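Phosphate-specific transport system accessory protein PhoU homolog (Pseudomonas aeruginosa, PDB 4Q25) probably takes part in regulating phosphate uptake, acting as a homodimeric, all-helical accessory protein of the phosphate-specific transport system. Local coordinates at residues L32-V37 with Q136-V141; G104-K109 with E202-H207; F151-A156 with Y217-T222. One frame throughout, in Å; residues are numbered along the deposited sequence.

Contact 1 of 3, residues L32-V37 with Q136-V141; sequences LVEKQV and QVQKMV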
# COMPACT_ATOMS: atom_id res chain seq x y z
N LEU A 32 10.08 12.58 -10.12
CA LEU A 32 10.21 13.09 -8.75
C LEU A 32 10.23 11.98 -7.69
O LEU A 32 10.97 12.02 -6.72
CB LEU A 32 9.07 14.04 -8.45
CG LEU A 32 9.31 14.91 -7.25
CD1 LEU A 32 10.71 15.51 -7.27
CD2 LEU A 32 8.29 16.02 -7.25
N VAL A 33 9.45 10.95 -7.93
CA VAL A 33 9.34 9.83 -7.01
C VAL A 33 10.59 8.94 -7.05
O VAL A 33 11.04 8.39 -6.02
CB VAL A 33 8.10 9.02 -7.38
CG1 VAL A 33 8.27 7.56 -7.09
CG2 VAL A 33 6.90 9.59 -6.68
N GLU A 34 11.14 8.78 -8.25
CA GLU A 34 12.33 7.99 -8.46
C GLU A 34 13.52 8.65 -7.77
O GLU A 34 14.38 8.00 -7.24
CB GLU A 34 12.54 7.86 -9.97
CG GLU A 34 13.68 6.98 -10.44
CD GLU A 34 13.87 7.10 -11.96
OE1 GLU A 34 12.83 7.23 -12.69
OE2 GLU A 34 15.05 7.08 -12.41
N LYS A 35 13.56 9.97 -7.82
CA LYS A 35 14.56 10.72 -7.11
C LYS A 35 14.38 10.62 -5.60
O LYS A 35 15.37 10.63 -4.87
CB LYS A 35 14.53 12.17 -7.56
CG LYS A 35 15.65 13.00 -7.00
CD LYS A 35 15.42 14.46 -7.31
CE LYS A 35 16.46 15.33 -6.62
NZ LYS A 35 16.42 15.14 -5.13
N GLN A 36 13.14 10.52 -5.13
CA GLN A 36 12.90 10.25 -3.73
C GLN A 36 13.48 8.87 -3.32
O GLN A 36 14.03 8.70 -2.23
CB GLN A 36 11.41 10.31 -3.40
CG GLN A 36 10.86 11.66 -2.95
CD GLN A 36 9.55 11.48 -2.15
OE1 GLN A 36 8.66 10.76 -2.57
NE2 GLN A 36 9.46 12.10 -0.99
N VAL A 37 13.31 7.86 -4.17
CA VAL A 37 13.84 6.54 -3.87
C VAL A 37 15.36 6.59 -3.77
O VAL A 37 15.92 6.12 -2.76
CB VAL A 37 13.40 5.52 -4.90
CG1 VAL A 37 14.13 4.20 -4.73
CG2 VAL A 37 11.92 5.27 -4.81
N GLN A 136 18.26 -1.94 -7.42
CA GLN A 136 17.47 -2.74 -8.33
C GLN A 136 16.06 -2.21 -8.48
O GLN A 136 15.55 -2.01 -9.57
CB GLN A 136 17.42 -4.15 -7.82
CG GLN A 136 18.70 -4.94 -8.08
CD GLN A 136 18.68 -6.28 -7.38
OE1 GLN A 136 19.09 -7.27 -7.94
NE2 GLN A 136 18.19 -6.31 -6.16
N VAL A 137 15.43 -1.96 -7.35
CA VAL A 137 14.05 -1.53 -7.29
C VAL A 137 13.89 -0.10 -7.86
O VAL A 137 12.89 0.23 -8.46
CB VAL A 137 13.62 -1.67 -5.82
CG1 VAL A 137 12.23 -1.14 -5.57
CG2 VAL A 137 13.96 -3.04 -5.25
N GLN A 138 14.91 0.72 -7.69
CA GLN A 138 14.94 2.02 -8.34
C GLN A 138 15.02 1.82 -9.85
O GLN A 138 14.37 2.58 -10.58
CB GLN A 138 16.13 2.83 -7.86
CG GLN A 138 16.24 4.25 -8.45
CD GLN A 138 17.43 5.01 -7.87
OE1 GLN A 138 17.72 4.90 -6.69
NE2 GLN A 138 18.15 5.74 -8.72
N LYS A 139 15.79 0.83 -10.30
CA LYS A 139 15.88 0.52 -11.72
C LYS A 139 14.53 0.06 -12.27
O LYS A 139 14.07 0.57 -13.25
CB LYS A 139 16.95 -0.53 -12.06
CG LYS A 139 17.36 -0.44 -13.55
CD LYS A 139 18.38 -1.50 -13.98
CE LYS A 139 18.98 -1.18 -15.37
NZ LYS A 139 20.38 -1.68 -15.57
N MET A 140 13.91 -0.88 -11.59
CA MET A 140 12.53 -1.28 -11.90
C MET A 140 11.59 -0.10 -12.07
O MET A 140 10.74 -0.12 -12.96
CB MET A 140 11.99 -2.20 -10.82
CG MET A 140 12.66 -3.56 -10.80
SD MET A 140 12.06 -4.61 -9.49
CE MET A 140 10.38 -4.91 -10.00
N VAL A 141 11.73 0.94 -11.25
CA VAL A 141 10.89 2.13 -11.39
C VAL A 141 11.20 2.89 -12.67
O VAL A 141 10.28 3.18 -13.42
CB VAL A 141 11.00 3.07 -10.17
CG1 VAL A 141 10.36 4.42 -10.46
CG2 VAL A 141 10.35 2.45 -8.97

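Contact 2 of 3, residues G104-K109 with E202-H207; sequences GDEASK and ERIGDH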
# COMPACT_ATOMS: atom_id res chain seq x y z
N GLY A 104 6.48 6.76 -3.33
CA GLY A 104 6.94 7.96 -2.63
C GLY A 104 6.74 7.85 -1.12
O GLY A 104 7.62 8.24 -0.33
N ASP A 105 5.61 7.30 -0.71
CA ASP A 105 5.39 7.07 0.69
C ASP A 105 6.38 6.04 1.29
O ASP A 105 6.87 6.24 2.39
CB ASP A 105 3.95 6.63 0.97
CG ASP A 105 3.67 6.53 2.45
OD1 ASP A 105 3.86 7.53 3.21
OD2 ASP A 105 3.28 5.43 2.87
N GLU A 106 6.66 4.96 0.57
CA GLU A 106 7.62 3.98 1.05
C GLU A 106 9.03 4.60 1.12
O GLU A 106 9.76 4.31 2.03
CB GLU A 106 7.64 2.73 0.16
CG GLU A 106 6.36 1.91 0.17
CD GLU A 106 6.02 1.31 1.53
OE1 GLU A 106 4.84 0.94 1.72
OE2 GLU A 106 6.91 1.20 2.41
N ALA A 107 9.39 5.42 0.13
CA ALA A 107 10.66 6.09 0.13
C ALA A 107 10.79 6.88 1.41
O ALA A 107 11.86 6.95 2.01
CB ALA A 107 10.78 7.04 -1.05
N SER A 108 9.69 7.50 1.79
CA SER A 108 9.66 8.41 2.90
C SER A 108 9.78 7.62 4.23
O SER A 108 10.43 8.10 5.16
CB SER A 108 8.43 9.34 2.83
OG SER A 108 8.31 10.07 3.99
N LYS A 109 9.21 6.43 4.28
CA LYS A 109 9.48 5.51 5.40
C LYS A 109 10.95 5.08 5.50
O LYS A 109 11.48 4.97 6.61
CB LYS A 109 8.61 4.27 5.35
CG LYS A 109 7.12 4.55 5.45
CD LYS A 109 6.35 3.23 5.42
CE LYS A 109 4.92 3.41 4.92
NZ LYS A 109 4.25 4.51 5.64
N GLU A 202 11.11 -3.53 -1.08
CA GLU A 202 10.41 -4.61 -1.74
C GLU A 202 9.06 -4.14 -2.26
O GLU A 202 8.66 -4.49 -3.36
CB GLU A 202 10.20 -5.78 -0.79
CG GLU A 202 9.55 -6.95 -1.49
CD GLU A 202 9.25 -8.13 -0.59
OE1 GLU A 202 9.17 -9.25 -1.12
OE2 GLU A 202 9.07 -7.94 0.63
N ARG A 203 8.35 -3.34 -1.46
CA ARG A 203 7.09 -2.79 -1.88
C ARG A 203 7.27 -1.82 -3.04
O ARG A 203 6.46 -1.76 -3.95
CB ARG A 203 6.42 -2.08 -0.73
CG ARG A 203 5.90 -2.99 0.38
CD ARG A 203 4.40 -3.12 0.29
NE ARG A 203 3.97 -3.98 -0.81
CZ ARG A 203 2.81 -3.86 -1.47
NH1 ARG A 203 1.93 -2.88 -1.20
NH2 ARG A 203 2.55 -4.73 -2.45
N ILE A 204 8.32 -1.03 -3.00
CA ILE A 204 8.59 -0.16 -4.13
C ILE A 204 8.72 -0.99 -5.45
O ILE A 204 8.21 -0.59 -6.48
CB ILE A 204 9.81 0.70 -3.86
CG1 ILE A 204 9.43 1.74 -2.80
CG2 ILE A 204 10.30 1.40 -5.13
CD1 ILE A 204 10.60 2.52 -2.26
N GLY A 205 9.36 -2.14 -5.37
CA GLY A 205 9.47 -3.03 -6.50
C GLY A 205 8.15 -3.67 -6.87
O GLY A 205 7.89 -3.85 -8.05
N ASP A 206 7.34 -4.05 -5.88
CA ASP A 206 5.98 -4.52 -6.16
C ASP A 206 5.19 -3.47 -6.94
O ASP A 206 4.53 -3.82 -7.90
CB ASP A 206 5.24 -4.90 -4.89
CG ASP A 206 5.84 -6.08 -4.19
OD1 ASP A 206 6.78 -6.72 -4.73
OD2 ASP A 206 5.37 -6.33 -3.07
N HIS A 207 5.29 -2.19 -6.57
CA HIS A 207 4.56 -1.14 -7.29
C HIS A 207 5.11 -0.82 -8.70
O HIS A 207 4.37 -0.44 -9.61
CB HIS A 207 4.48 0.14 -6.46
CG HIS A 207 3.60 0.02 -5.26
ND1 HIS A 207 2.23 0.05 -5.35
CD2 HIS A 207 3.89 -0.09 -3.94
CE1 HIS A 207 1.72 -0.06 -4.14
NE2 HIS A 207 2.71 -0.17 -3.27

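Contact 3 of 3, residues F151-A156 with Y217-T222; sequences FDADLA and YLVRGT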
# COMPACT_ATOMS: atom_id res chain seq x y z
N PHE A 151 5.39 2.83 -24.72
CA PHE A 151 4.41 1.79 -25.02
C PHE A 151 5.12 0.47 -25.28
O PHE A 151 4.72 -0.30 -26.16
CB PHE A 151 3.58 2.17 -26.26
CG PHE A 151 3.08 3.58 -26.23
CD1 PHE A 151 1.89 3.90 -25.59
CD2 PHE A 151 3.80 4.60 -26.84
CE1 PHE A 151 1.43 5.20 -25.55
CE2 PHE A 151 3.35 5.90 -26.81
CZ PHE A 151 2.16 6.21 -26.16
N ASP A 152 6.18 0.21 -24.51
CA ASP A 152 7.05 -0.93 -24.73
C ASP A 152 6.72 -2.05 -23.75
O ASP A 152 7.29 -2.14 -22.65
CB ASP A 152 8.50 -0.44 -24.60
CG ASP A 152 9.51 -1.52 -24.87
OD1 ASP A 152 9.18 -2.73 -24.73
OD2 ASP A 152 10.67 -1.13 -25.20
N ALA A 153 5.79 -2.91 -24.14
CA ALA A 153 5.36 -3.99 -23.28
C ALA A 153 6.36 -5.13 -23.17
O ALA A 153 6.14 -6.07 -22.39
CB ALA A 153 4.00 -4.52 -23.70
N ASP A 154 7.45 -5.07 -23.93
CA ASP A 154 8.54 -6.06 -23.80
C ASP A 154 9.34 -5.73 -22.55
O ASP A 154 9.50 -6.57 -21.69
CB ASP A 154 9.48 -6.03 -25.03
CG ASP A 154 8.74 -5.90 -26.36
OD1 ASP A 154 7.64 -6.49 -26.49
OD2 ASP A 154 9.25 -5.19 -27.25
N LEU A 155 9.85 -4.51 -22.47
CA LEU A 155 10.56 -4.03 -21.30
C LEU A 155 9.71 -4.25 -20.04
O LEU A 155 10.17 -4.82 -19.05
CB LEU A 155 10.87 -2.54 -21.44
CG LEU A 155 11.67 -1.95 -20.29
CD1 LEU A 155 12.88 -2.83 -19.95
CD2 LEU A 155 12.12 -0.53 -20.63
N ALA A 156 8.46 -3.83 -20.14
CA ALA A 156 7.51 -3.92 -19.05
C ALA A 156 7.42 -5.31 -18.52
O ALA A 156 7.35 -5.51 -17.29
CB ALA A 156 6.13 -3.46 -19.51
N TYR A 217 -1.30 -4.12 -20.21
CA TYR A 217 -2.73 -3.96 -20.45
C TYR A 217 -2.97 -2.85 -21.45
O TYR A 217 -3.73 -3.02 -22.39
CB TYR A 217 -3.48 -3.72 -19.12
CG TYR A 217 -4.77 -2.96 -19.23
CD1 TYR A 217 -5.98 -3.62 -19.46
CD2 TYR A 217 -4.80 -1.58 -19.08
CE1 TYR A 217 -7.17 -2.92 -19.55
CE2 TYR A 217 -5.98 -0.86 -19.17
CZ TYR A 217 -7.16 -1.53 -19.41
OH TYR A 217 -8.32 -0.81 -19.50
N LEU A 218 -2.31 -1.72 -21.26
CA LEU A 218 -2.37 -0.61 -22.18
C LEU A 218 -2.02 -1.04 -23.61
O LEU A 218 -2.76 -0.72 -24.56
CB LEU A 218 -1.41 0.49 -21.73
CG LEU A 218 -1.43 1.90 -22.31
CD1 LEU A 218 -0.31 2.72 -21.68
CD2 LEU A 218 -1.28 1.94 -23.82
N VAL A 219 -0.91 -1.76 -23.77
CA VAL A 219 -0.39 -2.06 -25.10
C VAL A 219 -1.09 -3.28 -25.70
O VAL A 219 -1.76 -3.15 -26.70
CB VAL A 219 1.15 -2.22 -25.09
CG1 VAL A 219 1.66 -2.78 -26.42
CG2 VAL A 219 1.81 -0.87 -24.82
N ARG A 220 -0.95 -4.45 -25.06
CA ARG A 220 -1.58 -5.68 -25.55
C ARG A 220 -3.10 -5.58 -25.60
O ARG A 220 -3.76 -6.36 -26.28
CB ARG A 220 -1.19 -6.89 -24.70
CG ARG A 220 -0.06 -7.76 -25.26
CD ARG A 220 -0.15 -9.20 -24.73
NE ARG A 220 0.96 -10.06 -25.17
CZ ARG A 220 1.08 -11.36 -24.89
NH1 ARG A 220 0.16 -11.99 -24.17
NH2 ARG A 220 2.14 -12.03 -25.33
N GLY A 221 -3.66 -4.61 -24.88
CA GLY A 221 -5.10 -4.45 -24.82
C GLY A 221 -5.68 -5.21 -23.64
O GLY A 221 -6.77 -4.88 -23.17
N THR A 222 -4.94 -6.20 -23.14
CA THR A 222 -5.38 -7.01 -22.00
C THR A 222 -4.37 -6.94 -20.85
O THR A 222 -4.74 -6.86 -19.68
CB THR A 222 -5.55 -8.48 -22.40
OG1 THR A 222 -4.25 -9.03 -22.69
CG2 THR A 222 -6.50 -8.62 -23.62

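Contact 1 of 3, residues L32-V37 with Q136-V141
Among the residues that touch across the contact, V37 has the shorter backbone bond, from its N to V33 O at 3.0 Å. It belongs to the helical turn that carries V37 to Q138. On the partner helix V141 N is held in the same way by V137 O, at 3.1 Å, and V141 reaches back to E34. No hydrogen bond or salt bridge crosses between residues 32-37 and 136-141. The contact is made mainly by aliphatic carbons.

Two pairs carry it. V37 sends out CG1, which lies anti to the backbone N (chi1 171°) and meets Q138 CB at 4.0 Å. The same methyl lies 4.1 Å from Q138 OE1. The two side chains run past each other in opposite senses. E34 and V141 repeat this one turn away. V141 CG1 rests beside E34 CB at 4.1 Å and beside E34 CG at about the same range. The aliphatic part of the glutamate thus does the packing.

The two helix segments are antiparallel, at 175°, with axes 9.9 Å apart. Each lies in one of the two PhoU sequence ranges, so the contact joins the first PhoU range to the second within a long helix bundle.

Toward the outer side the two long polar chains come alongside each other. E34 CG and Q138 CG are 4.2 Å apart. Both chains are extended, and the carboxylate and the amide do not bond: E34 OE2 and Q138 NE2 remain 5.0 Å apart. These two residues are partly exposed, whereas V37 and V141 are buried.

On the inner side I103 of helix 84-120 packs on V37 and V141. From helix 188-220, I204 touches V37 and A208 touches V141.

Contact 2 of 3, residues G104-K109 with E202-H207
E106 and I204 make the apolar part of this contact. E106 CB lies 3.6 Å from I204 CG1. The terminal I204 CD1 is 3.8 Å from the same CB and also approaches the backbone at A107 N, at 3.9 Å. I204 CG1 is anti to the carbonyl carbon (chi1 -71°), which brings the longer branch of the isoleucine against the other helix.

The charged groups do not meet across the contact. E106 bends at chi2 (-64°) and lays its carboxylate near R203 CB, with CD at 4.1 Å. It does not pair with the guanidinium: E106 OE1 stays 5.6 Å from R203 NE. E106 OE2 instead bonds to S200 OG, one turn before I204. R203 NH2 forms a salt bridge with D206 OD2 in its own helix, through a weak hydrogen bond of 3.3 Å. K109 NZ bridges to D105 OD2 along its own helix.

This is antiparallel helix-helix packing in the PhoU bundle, at 169° with axes 9.4 Å apart. It joins helix 84-120, in the first PhoU sequence range, to helix 188-220, in the second. H207 ND1 adds a bond to D99 of the former helix. I204 also packs on V141 of helix 127-149, and A107 on Q36 of helix 15-45.

Contact 3 of 3, residues F151-A156 with Y217-T222
V219 fits closely against the carbonyl and CB of F151 and the CB of A153. Its CG2 comes within 3.3 Å of F151 O and 3.8 Å of F151 CB. V219 CB rests 3.9 Å from A153 CB, so the valine packs where the chain enters helix 153-183. With CG1 anti to the backbone N (chi1 170°), both methyls of V219 lie near F151 O.

D152 is the N-cap of helix 153-183. D152 OD1 accepts from L155 N at 3.0 Å, from above the carboxylate plane, and more weakly from D154 N.

The F151 ring is more loosely held. It meets L218 CD2 only at its edge, CD1 to CD2 4.1 Å. F151 is itself exposed, and so is R220. G221, with positive phi, ends helix 188-220 just beyond.

The contact brings together the start of helix 153-183 and the end of helix 188-220. L218 packs on L89 and S92 of helix 84-120, and R88 of that helix bonds to L218 O. Y217 touches V74 of the second subunit, and A156 packs on A147 of helix 127-149.

In the fold
Contacts 1 and 2 form one packed region near the middle of the chain. Their centres are about 9 Å apart and they touch directly: Q36 OE1 is 3.3 Å from G104 CA, and M140 CE is 3.3 Å from G205 O. Their segments alternate along the sequence, and each contact pairs one PhoU sequence range with the other. Four long helices, 15-45, 84-120, 127-149 and 188-220, therefore meet here. Contact 3 lies apart, with its centre about 19 Å from the chain centre, about 20 Å from that of contact 1 and about 23 Å from that of contact 2. It touches neither. Helix 188-220 connects it to contact 2.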